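Local coordinates for protein guanine nucleotide exchange factor SRM1 (Saccharomyces cerevisiae, PDB 3OF7) that promotes the exchange of GDP for GTP on the small GTPases GSP1 and GSP2 and binds chromatin in the nucleus, at residues 319-332 against 377-389. Residues are numbered along the deposited sequence; the frame is centred on the assembly and turned at random.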
# COMPACT_ATOMS: atom_id res chain seq x y z
N ALA A 319 -4.29 -1.25 -5.93
CA ALA A 319 -3.00 -1.35 -5.27
C ALA A 319 -1.94 -1.24 -6.34
O ALA A 319 -2.13 -1.74 -7.45
CB ALA A 319 -2.87 -2.67 -4.53
N ALA A 320 -0.82 -0.60 -6.03
CA ALA A 320 0.25 -0.47 -7.03
C ALA A 320 1.64 -0.50 -6.40
O ALA A 320 1.83 -0.01 -5.29
CB ALA A 320 0.05 0.81 -7.88
N GLY A 321 2.60 -1.07 -7.12
CA GLY A 321 3.98 -1.14 -6.66
C GLY A 321 4.88 -0.15 -7.37
O GLY A 321 4.45 0.94 -7.71
N GLU A 322 6.14 -0.53 -7.58
CA GLU A 322 7.06 0.34 -8.31
C GLU A 322 6.67 0.48 -9.79
O GLU A 322 6.60 1.60 -10.33
CB GLU A 322 8.52 -0.11 -8.17
CG GLU A 322 9.50 0.92 -8.73
CD GLU A 322 10.95 0.60 -8.51
OE1 GLU A 322 11.31 -0.57 -8.24
OE2 GLU A 322 11.76 1.54 -8.63
N HIS A 323 6.41 -0.64 -10.45
CA HIS A 323 6.22 -0.64 -11.90
C HIS A 323 5.01 -1.42 -12.37
O HIS A 323 4.94 -1.81 -13.54
CB HIS A 323 7.47 -1.21 -12.60
CG HIS A 323 8.73 -0.44 -12.33
ND1 HIS A 323 9.93 -1.06 -12.08
CD2 HIS A 323 8.98 0.89 -12.32
CE1 HIS A 323 10.87 -0.14 -11.91
NE2 HIS A 323 10.31 1.05 -12.04
N HIS A 324 4.06 -1.66 -11.47
CA HIS A 324 2.82 -2.34 -11.83
C HIS A 324 1.64 -1.81 -11.04
O HIS A 324 1.82 -1.19 -9.98
CB HIS A 324 2.94 -3.86 -11.65
CG HIS A 324 2.95 -4.31 -10.22
ND1 HIS A 324 1.95 -5.09 -9.67
CD2 HIS A 324 3.84 -4.09 -9.22
CE1 HIS A 324 2.23 -5.33 -8.41
NE2 HIS A 324 3.37 -4.74 -8.11
N SER A 325 0.44 -2.06 -11.55
CA SER A 325 -0.78 -1.61 -10.90
C SER A 325 -1.83 -2.70 -10.93
O SER A 325 -1.87 -3.49 -11.86
CB SER A 325 -1.32 -0.38 -11.62
OG SER A 325 -0.33 0.63 -11.62
N LEU A 326 -2.68 -2.71 -9.91
CA LEU A 326 -3.73 -3.72 -9.79
C LEU A 326 -5.06 -3.06 -9.50
O LEU A 326 -5.21 -2.36 -8.50
CB LEU A 326 -3.39 -4.73 -8.69
CG LEU A 326 -2.03 -5.42 -8.77
CD1 LEU A 326 -1.80 -6.24 -7.52
CD2 LEU A 326 -1.91 -6.30 -10.03
N ILE A 327 -6.03 -3.28 -10.38
CA ILE A 327 -7.32 -2.62 -10.27
C ILE A 327 -8.39 -3.66 -9.98
O ILE A 327 -8.65 -4.54 -10.79
CB ILE A 327 -7.67 -1.83 -11.54
CG1 ILE A 327 -6.62 -0.73 -11.78
CG2 ILE A 327 -9.08 -1.21 -11.43
CD1 ILE A 327 -6.51 -0.27 -13.23
N LEU A 328 -9.02 -3.55 -8.81
CA LEU A 328 -10.02 -4.52 -8.40
C LEU A 328 -11.45 -3.99 -8.58
O LEU A 328 -11.77 -2.91 -8.10
CB LEU A 328 -9.79 -4.93 -6.95
CG LEU A 328 -10.73 -5.98 -6.35
CD1 LEU A 328 -10.59 -7.31 -7.09
CD2 LEU A 328 -10.41 -6.16 -4.86
N SER A 329 -12.28 -4.76 -9.28
CA SER A 329 -13.68 -4.37 -9.49
C SER A 329 -14.53 -4.78 -8.30
O SER A 329 -14.15 -5.65 -7.52
CB SER A 329 -14.24 -5.00 -10.76
OG SER A 329 -14.45 -6.38 -10.59
N GLN A 330 -15.71 -4.18 -8.18
CA GLN A 330 -16.70 -4.58 -7.17
C GLN A 330 -17.13 -6.04 -7.28
O GLN A 330 -17.45 -6.66 -6.26
CB GLN A 330 -17.93 -3.66 -7.20
CG GLN A 330 -17.74 -2.31 -6.51
CD GLN A 330 -17.45 -2.43 -5.02
OE1 GLN A 330 -17.54 -3.50 -4.42
NE2 GLN A 330 -17.09 -1.31 -4.41
N ASP A 331 -17.15 -6.58 -8.50
CA ASP A 331 -17.49 -7.99 -8.74
C ASP A 331 -16.35 -8.96 -8.41
O ASP A 331 -16.55 -10.18 -8.42
CB ASP A 331 -17.89 -8.20 -10.22
CG ASP A 331 -19.21 -7.53 -10.57
OD1 ASP A 331 -19.92 -7.06 -9.66
OD2 ASP A 331 -19.53 -7.49 -11.78
N GLY A 332 -15.16 -8.43 -8.14
CA GLY A 332 -14.02 -9.26 -7.76
C GLY A 332 -13.04 -9.62 -8.86
O GLY A 332 -12.19 -10.50 -8.67
N PRO A 377 -9.57 -17.04 -8.46
CA PRO A 377 -10.80 -16.77 -7.73
C PRO A 377 -11.19 -15.29 -7.80
O PRO A 377 -10.38 -14.45 -8.22
CB PRO A 377 -10.42 -17.12 -6.28
CG PRO A 377 -8.95 -16.99 -6.23
CD PRO A 377 -8.46 -17.41 -7.57
N LYS A 378 -12.42 -14.99 -7.40
CA LYS A 378 -12.84 -13.62 -7.18
C LYS A 378 -12.12 -13.07 -5.96
O LYS A 378 -12.00 -13.77 -4.94
CB LYS A 378 -14.36 -13.56 -6.98
CG LYS A 378 -15.17 -14.06 -8.18
CD LYS A 378 -15.25 -13.01 -9.28
CE LYS A 378 -15.93 -13.56 -10.54
NZ LYS A 378 -16.43 -12.47 -11.43
N PHE A 379 -11.60 -11.85 -6.07
CA PHE A 379 -10.87 -11.23 -4.95
C PHE A 379 -11.67 -10.13 -4.27
O PHE A 379 -12.44 -9.43 -4.91
CB PHE A 379 -9.52 -10.66 -5.41
CG PHE A 379 -8.58 -11.70 -5.95
CD1 PHE A 379 -8.17 -11.67 -7.28
CD2 PHE A 379 -8.08 -12.71 -5.12
CE1 PHE A 379 -7.28 -12.63 -7.78
CE2 PHE A 379 -7.20 -13.67 -5.62
CZ PHE A 379 -6.80 -13.63 -6.95
N LYS A 380 -11.45 -9.97 -2.97
CA LYS A 380 -12.12 -8.91 -2.22
C LYS A 380 -11.19 -7.76 -1.79
O LYS A 380 -11.66 -6.67 -1.52
CB LYS A 380 -12.91 -9.49 -1.03
CG LYS A 380 -12.09 -10.26 -0.00
CD LYS A 380 -12.97 -10.67 1.17
CE LYS A 380 -12.17 -11.33 2.28
NZ LYS A 380 -12.97 -11.47 3.56
N SER A 381 -9.88 -8.02 -1.74
CA SER A 381 -8.89 -6.96 -1.50
C SER A 381 -7.55 -7.34 -2.14
O SER A 381 -7.31 -8.51 -2.44
CB SER A 381 -8.69 -6.68 0.00
OG SER A 381 -8.03 -7.76 0.66
N VAL A 382 -6.70 -6.34 -2.34
CA VAL A 382 -5.42 -6.55 -3.00
C VAL A 382 -4.38 -5.59 -2.40
O VAL A 382 -4.73 -4.50 -1.95
CB VAL A 382 -5.56 -6.38 -4.55
CG1 VAL A 382 -6.02 -4.96 -4.93
CG2 VAL A 382 -4.29 -6.77 -5.29
N ALA A 383 -3.12 -6.02 -2.37
CA ALA A 383 -2.02 -5.18 -1.94
C ALA A 383 -0.83 -5.45 -2.84
O ALA A 383 -0.70 -6.53 -3.40
CB ALA A 383 -1.67 -5.47 -0.50
N ALA A 384 0.04 -4.46 -2.97
CA ALA A 384 1.22 -4.56 -3.82
C ALA A 384 2.41 -3.96 -3.12
O ALA A 384 2.29 -2.89 -2.51
CB ALA A 384 0.97 -3.85 -5.15
N GLY A 385 3.55 -4.65 -3.20
CA GLY A 385 4.83 -4.12 -2.74
C GLY A 385 5.63 -3.75 -3.97
O GLY A 385 5.06 -3.60 -5.04
N SER A 386 6.95 -3.61 -3.85
CA SER A 386 7.73 -3.07 -4.98
C SER A 386 7.54 -3.89 -6.26
O SER A 386 7.25 -3.33 -7.33
CB SER A 386 9.21 -2.93 -4.62
OG SER A 386 9.37 -1.93 -3.63
N HIS A 387 7.71 -5.21 -6.14
CA HIS A 387 7.62 -6.13 -7.29
C HIS A 387 6.87 -7.43 -6.99
O HIS A 387 7.03 -8.42 -7.69
CB HIS A 387 9.01 -6.40 -7.87
CG HIS A 387 9.65 -5.17 -8.42
ND1 HIS A 387 9.44 -4.74 -9.71
CD2 HIS A 387 10.40 -4.22 -7.82
CE1 HIS A 387 10.06 -3.59 -9.89
NE2 HIS A 387 10.65 -3.25 -8.76
N HIS A 388 6.02 -7.41 -5.96
CA HIS A 388 5.17 -8.55 -5.64
C HIS A 388 3.79 -8.04 -5.24
O HIS A 388 3.59 -6.84 -5.03
CB HIS A 388 5.79 -9.41 -4.53
CG HIS A 388 5.85 -8.73 -3.19
ND1 HIS A 388 4.98 -9.03 -2.17
CD2 HIS A 388 6.65 -7.74 -2.73
CE1 HIS A 388 5.26 -8.27 -1.12
NE2 HIS A 388 6.27 -7.48 -1.44
N SER A 389 2.84 -8.95 -5.16
CA SER A 389 1.48 -8.61 -4.79
C SER A 389 0.88 -9.73 -3.96
O SER A 389 1.35 -10.88 -4.01
CB SER A 389 0.61 -8.36 -6.02
OG SER A 389 1.25 -7.50 -6.95
O HOH W 1 -14.20 -7.30 -4.97
O HOH W 2 -10.64 -12.34 -9.90
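Leu328 lowers its isobutyl group onto the bend at Phe379-Lys380 and straddles it with both methyls: CD1 rests 3.6 Å from the carbonyl O of Phe379, while CD2 lies 3.5 Å from the carbonyl C of Lys380. With CG anti to the backbone N (chi1 -178°), the branch reaches across to that corner of the chain. Next along the interface, Val382 splits its two methyls between the strands of the facing hairpin. CG1 meets CB of Ala319 at 3.9 Å, and CG2 is pressed against CD1 of Leu326 at 3.4 Å, tighter than usual for two carbons. Ala384 CB continues this apolar row, facing the backbone at Ala320-Gly321.

Polar links close both ends. His387 brings the edge of its imidazole to Glu322, NE2 donating to OE1 over 2.8 Å on the anti side of the carboxylate, whose plane stands 63° from the ring. Glu322 is extended, its CG lying over the centre of the His323 ring, and its backbone N bonds to Ser386 O. His387 ND1 is taken by Glu344, so the ring bridges two carboxylates; an alanine here would probably leave Glu322 OE1 without its donor and break the link to Glu344. At the far end Phe379 N bonds to Gly332 O, which also accepts from a water shared with Pro377 O. A second water joins Ser329 O to Phe379 O.

This is the seam between adjacent blades of the RCC1 beta-propeller. Strands 324-329 and 381-384 run antiparallel (173°), their axes 7.9 Å apart, and meet through side chains. Strand 334-337 extends the hydrophobic layer through Leu334, which touches Leu328 and Phe379; beyond Ala383, strand 432-439 of the following blade takes over.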